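Local coordinates for immunomodulatory active chitinase (PDB 6G9C), which probably binds and hydrolyses chitin, as a secreted family 18 glycoside hydrolase with immunomodulatory properties, at residues Y311-R324 and L335-E348. Numbering follows the deposited sequence.
Sequences YYEVCQKLSSGAKR and LVQGNQWFSYDDVE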
# COMPACT_ATOMS: atom_id res chain seq x y z
N TYR A 311 -0.27 -30.08 8.28
CA TYR A 311 -1.44 -30.32 9.10
C TYR A 311 -2.64 -30.74 8.26
O TYR A 311 -3.38 -31.67 8.62
CB TYR A 311 -1.79 -29.09 9.95
CG TYR A 311 -3.07 -29.30 10.71
CD1 TYR A 311 -3.15 -30.23 11.72
CD2 TYR A 311 -4.22 -28.59 10.38
CE1 TYR A 311 -4.35 -30.46 12.40
CE2 TYR A 311 -5.40 -28.81 11.06
CZ TYR A 311 -5.46 -29.74 12.07
OH TYR A 311 -6.65 -29.96 12.76
N TYR A 312 -2.86 -30.09 7.12
CA TYR A 312 -4.04 -30.48 6.34
C TYR A 312 -3.88 -31.89 5.75
O TYR A 312 -4.88 -32.58 5.54
CB TYR A 312 -4.35 -29.43 5.27
CG TYR A 312 -3.32 -29.22 4.17
CD1 TYR A 312 -3.26 -30.07 3.06
CD2 TYR A 312 -2.44 -28.13 4.20
CE1 TYR A 312 -2.34 -29.86 2.03
CE2 TYR A 312 -1.52 -27.92 3.18
CZ TYR A 312 -1.48 -28.78 2.10
OH TYR A 312 -0.56 -28.56 1.08
N GLU A 313 -2.64 -32.32 5.51
CA GLU A 313 -2.42 -33.69 5.06
C GLU A 313 -2.66 -34.69 6.19
O GLU A 313 -3.15 -35.80 5.95
CB GLU A 313 -1.00 -33.84 4.52
CG GLU A 313 -0.81 -33.40 3.08
CD GLU A 313 0.66 -33.34 2.71
OE1 GLU A 313 1.50 -33.30 3.64
OE2 GLU A 313 0.98 -33.32 1.50
N VAL A 314 -2.32 -34.31 7.43
CA VAL A 314 -2.70 -35.12 8.58
C VAL A 314 -4.22 -35.26 8.64
O VAL A 314 -4.75 -36.36 8.88
CB VAL A 314 -2.15 -34.52 9.89
CG1 VAL A 314 -2.81 -35.20 11.11
CG2 VAL A 314 -0.61 -34.62 9.93
N CYS A 315 -4.94 -34.17 8.40
CA CYS A 315 -6.40 -34.25 8.40
C CYS A 315 -6.88 -35.26 7.37
O CYS A 315 -7.80 -36.06 7.65
CB CYS A 315 -6.99 -32.87 8.12
SG CYS A 315 -7.06 -31.82 9.57
N GLN A 316 -6.29 -35.24 6.17
CA GLN A 316 -6.64 -36.21 5.13
C GLN A 316 -6.41 -37.64 5.61
O GLN A 316 -7.22 -38.53 5.35
CB GLN A 316 -5.84 -35.91 3.86
CG GLN A 316 -6.28 -36.65 2.60
CD GLN A 316 -5.78 -35.97 1.32
OE1 GLN A 316 -6.55 -35.38 0.57
NE2 GLN A 316 -4.47 -36.06 1.08
N LYS A 317 -5.31 -37.87 6.34
CA LYS A 317 -5.05 -39.23 6.83
C LYS A 317 -5.96 -39.62 7.98
O LYS A 317 -6.37 -40.78 8.09
CB LYS A 317 -3.58 -39.36 7.23
CG LYS A 317 -2.62 -39.32 6.05
CD LYS A 317 -1.18 -39.55 6.50
CE LYS A 317 -0.24 -39.64 5.31
NZ LYS A 317 -0.72 -40.66 4.32
N LEU A 318 -6.32 -38.66 8.84
CA LEU A 318 -7.32 -38.94 9.87
C LEU A 318 -8.65 -39.37 9.25
O LEU A 318 -9.31 -40.29 9.75
CB LEU A 318 -7.51 -37.70 10.75
CG LEU A 318 -6.38 -37.49 11.76
CD1 LEU A 318 -6.51 -36.15 12.45
CD2 LEU A 318 -6.39 -38.64 12.75
N SER A 319 -9.06 -38.71 8.17
CA SER A 319 -10.27 -39.12 7.46
C SER A 319 -10.14 -40.53 6.91
O SER A 319 -11.15 -41.25 6.80
CB SER A 319 -10.58 -38.14 6.34
OG SER A 319 -10.75 -36.84 6.87
N SER A 320 -8.93 -40.95 6.54
CA SER A 320 -8.68 -42.27 5.99
C SER A 320 -8.45 -43.33 7.06
O SER A 320 -8.06 -44.46 6.72
CB SER A 320 -7.47 -42.23 5.04
OG SER A 320 -7.72 -41.36 3.95
N GLY A 321 -8.66 -43.01 8.33
CA GLY A 321 -8.57 -44.00 9.37
C GLY A 321 -7.24 -44.08 10.10
O GLY A 321 -7.02 -45.06 10.81
N ALA A 322 -6.37 -43.09 9.95
CA ALA A 322 -5.15 -43.05 10.74
C ALA A 322 -5.48 -42.89 12.23
O ALA A 322 -6.52 -42.33 12.60
CB ALA A 322 -4.24 -41.91 10.28
N LYS A 323 -4.59 -43.39 13.07
CA LYS A 323 -4.77 -43.35 14.52
C LYS A 323 -4.03 -42.15 15.09
O LYS A 323 -2.84 -41.97 14.82
CB LYS A 323 -4.27 -44.64 15.17
CG LYS A 323 -4.34 -44.62 16.70
CD LYS A 323 -3.80 -45.92 17.32
CE LYS A 323 -2.42 -46.27 16.76
NZ LYS A 323 -1.67 -47.26 17.58
N ARG A 324 -4.73 -41.35 15.88
CA ARG A 324 -4.13 -40.24 16.61
C ARG A 324 -3.90 -40.65 18.06
O ARG A 324 -4.76 -41.28 18.68
CB ARG A 324 -5.05 -39.02 16.54
CG ARG A 324 -4.65 -37.85 17.42
CD ARG A 324 -5.64 -36.72 17.27
NE ARG A 324 -5.26 -35.51 18.00
CZ ARG A 324 -5.53 -35.31 19.29
NH1 ARG A 324 -6.15 -36.25 19.99
NH2 ARG A 324 -5.17 -34.17 19.87
N LEU A 335 0.69 -39.38 14.96
CA LEU A 335 -0.20 -40.06 14.03
C LEU A 335 0.46 -41.34 13.57
O LEU A 335 1.65 -41.34 13.24
CB LEU A 335 -0.52 -39.16 12.83
CG LEU A 335 -1.69 -39.63 11.97
CD1 LEU A 335 -2.97 -39.16 12.61
CD2 LEU A 335 -1.58 -39.10 10.55
N VAL A 336 -0.30 -42.43 13.57
CA VAL A 336 0.18 -43.72 13.09
C VAL A 336 -0.78 -44.22 12.01
O VAL A 336 -2.00 -44.25 12.23
CB VAL A 336 0.29 -44.76 14.22
CG1 VAL A 336 0.97 -46.02 13.71
CG2 VAL A 336 1.05 -44.17 15.41
N GLN A 337 -0.22 -44.62 10.87
CA GLN A 337 -1.01 -45.19 9.78
C GLN A 337 -0.16 -46.29 9.14
O GLN A 337 0.74 -45.99 8.36
CB GLN A 337 -1.40 -44.12 8.77
CG GLN A 337 -2.31 -44.56 7.65
CD GLN A 337 -2.45 -43.48 6.58
OE1 GLN A 337 -1.45 -42.98 6.05
NE2 GLN A 337 -3.67 -43.10 6.29
N GLY A 338 -0.44 -47.54 9.49
CA GLY A 338 0.41 -48.63 9.03
C GLY A 338 1.79 -48.46 9.63
O GLY A 338 1.94 -48.32 10.85
N ASN A 339 2.82 -48.45 8.78
CA ASN A 339 4.19 -48.24 9.25
C ASN A 339 4.63 -46.79 9.13
O ASN A 339 5.83 -46.50 9.20
CB ASN A 339 5.16 -49.17 8.52
CG ASN A 339 5.27 -48.89 7.04
OD1 ASN A 339 4.71 -47.92 6.52
ND2 ASN A 339 5.99 -49.76 6.33
N GLN A 340 3.69 -45.86 8.94
CA GLN A 340 4.00 -44.44 8.88
C GLN A 340 3.65 -43.78 10.21
O GLN A 340 2.55 -43.98 10.74
CB GLN A 340 3.23 -43.77 7.73
CG GLN A 340 3.49 -44.39 6.36
CD GLN A 340 4.93 -44.19 5.89
OE1 GLN A 340 5.30 -43.10 5.45
NE2 GLN A 340 5.74 -45.24 5.98
N TRP A 341 4.58 -42.99 10.74
CA TRP A 341 4.49 -42.42 12.08
C TRP A 341 4.88 -40.95 12.00
O TRP A 341 5.96 -40.63 11.49
CB TRP A 341 5.42 -43.17 13.03
CG TRP A 341 5.21 -42.94 14.48
CD1 TRP A 341 4.64 -43.82 15.37
CD2 TRP A 341 5.63 -41.81 15.25
NE1 TRP A 341 4.65 -43.28 16.63
CE2 TRP A 341 5.26 -42.05 16.59
CE3 TRP A 341 6.28 -40.60 14.94
CZ2 TRP A 341 5.51 -41.14 17.62
CZ3 TRP A 341 6.52 -39.69 15.97
CH2 TRP A 341 6.14 -39.97 17.29
N PHE A 342 4.02 -40.05 12.49
CA PHE A 342 4.29 -38.63 12.38
C PHE A 342 4.10 -37.96 13.73
O PHE A 342 3.09 -38.19 14.40
CB PHE A 342 3.37 -37.93 11.38
CG PHE A 342 3.36 -38.54 10.01
CD1 PHE A 342 2.46 -39.55 9.69
CD2 PHE A 342 4.20 -38.05 9.02
CE1 PHE A 342 2.44 -40.11 8.42
CE2 PHE A 342 4.17 -38.60 7.73
CZ PHE A 342 3.30 -39.61 7.44
N SER A 343 5.04 -37.11 14.11
CA SER A 343 4.81 -36.16 15.19
C SER A 343 4.36 -34.84 14.57
O SER A 343 4.97 -34.37 13.60
CB SER A 343 6.09 -35.97 16.00
OG SER A 343 6.05 -34.75 16.72
N TYR A 344 3.30 -34.25 15.09
CA TYR A 344 2.78 -33.04 14.46
C TYR A 344 2.19 -32.14 15.53
O TYR A 344 2.30 -32.42 16.72
CB TYR A 344 1.75 -33.38 13.36
CG TYR A 344 0.44 -33.98 13.85
CD1 TYR A 344 0.37 -35.29 14.31
CD2 TYR A 344 -0.74 -33.24 13.81
CE1 TYR A 344 -0.83 -35.84 14.74
CE2 TYR A 344 -1.95 -33.78 14.24
CZ TYR A 344 -1.99 -35.08 14.71
OH TYR A 344 -3.19 -35.62 15.13
N ASP A 345 1.60 -31.03 15.09
CA ASP A 345 0.90 -30.12 15.99
C ASP A 345 -0.52 -29.88 15.50
O ASP A 345 -0.80 -29.90 14.30
CB ASP A 345 1.66 -28.79 16.12
CG ASP A 345 2.75 -28.86 17.19
OD1 ASP A 345 3.87 -29.32 16.86
OD2 ASP A 345 2.47 -28.49 18.35
N ASP A 346 -1.44 -29.69 16.45
CA ASP A 346 -2.84 -29.57 16.09
C ASP A 346 -3.48 -28.52 16.99
O ASP A 346 -2.79 -27.78 17.70
CB ASP A 346 -3.52 -30.95 16.16
CG ASP A 346 -3.68 -31.50 17.59
OD1 ASP A 346 -3.17 -30.89 18.56
OD2 ASP A 346 -4.34 -32.56 17.73
N VAL A 347 -4.82 -28.46 16.97
CA VAL A 347 -5.50 -27.43 17.74
C VAL A 347 -5.21 -27.58 19.23
O VAL A 347 -4.95 -26.60 19.93
CB VAL A 347 -7.02 -27.43 17.47
CG1 VAL A 347 -7.69 -26.46 18.41
CG2 VAL A 347 -7.30 -27.01 16.03
N GLU A 348 -5.22 -28.82 19.73
CA GLU A 348 -4.95 -29.01 21.15
C GLU A 348 -3.51 -28.63 21.51
O GLU A 348 -3.27 -28.01 22.55
CB GLU A 348 -5.23 -30.46 21.57
CG GLU A 348 -6.69 -30.90 21.39
CD GLU A 348 -7.65 -30.28 22.40
OE1 GLU A 348 -7.25 -29.36 23.15
OE2 GLU A 348 -8.81 -30.74 22.48
O HOH W 1 -6.67 -30.42 15.36
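Asp346 OD2 is gripped by two nitrogens of Arg324, NH2 at 2.8 Å and NE at 3.1 Å, in a side-on salt bridge whose two hydrogen bonds both fall on this one oxygen. OD2 lies close to the guanidinium plane; the N-H of NH2 meets the syn lone pair of OD2, whereas NE arrives nearly in line with the carboxylate C-O bond. An Arg324 chain extended from CG to NE makes this reach possible, passing Tyr344 OH with CD at 3.4 Å. Guanidinium and tyrosine ring stand steeply, planes 75° apart. Over one face of that ring lies Val314 CG1, 3.8 Å from the centroid and 23° off the normal, a CH-pi contact. Leu335 continues the apolar layer beneath helix 311-319: its CD1 presses on Leu318 CD2 at 3.5 Å, tight for two carbons, while CD2 faces Lys317 CB and Ala322 CB. Farther along, Lys317 bends at its last torsion (chi4 -53°), placing NZ 3.0 Å from Gln337 OE1, in the carbonyl plane and on a lone pair. Tyr311 OH, also hydrogen-bonded to His383 NE2, shares a water with Val347 N. A Schellman motif with Gly321 at C-prime ends the helix; beyond it, Lys323 N bonds Val336 O at 2.9 Å and Val336 N returns to Lys323 O. Helix 311-319 thus packs on antiparallel strands 323-327, 332-337 and 340-343, within an alpha+beta insertion characteristic of chitotriosidase-like family 18 TIM barrels.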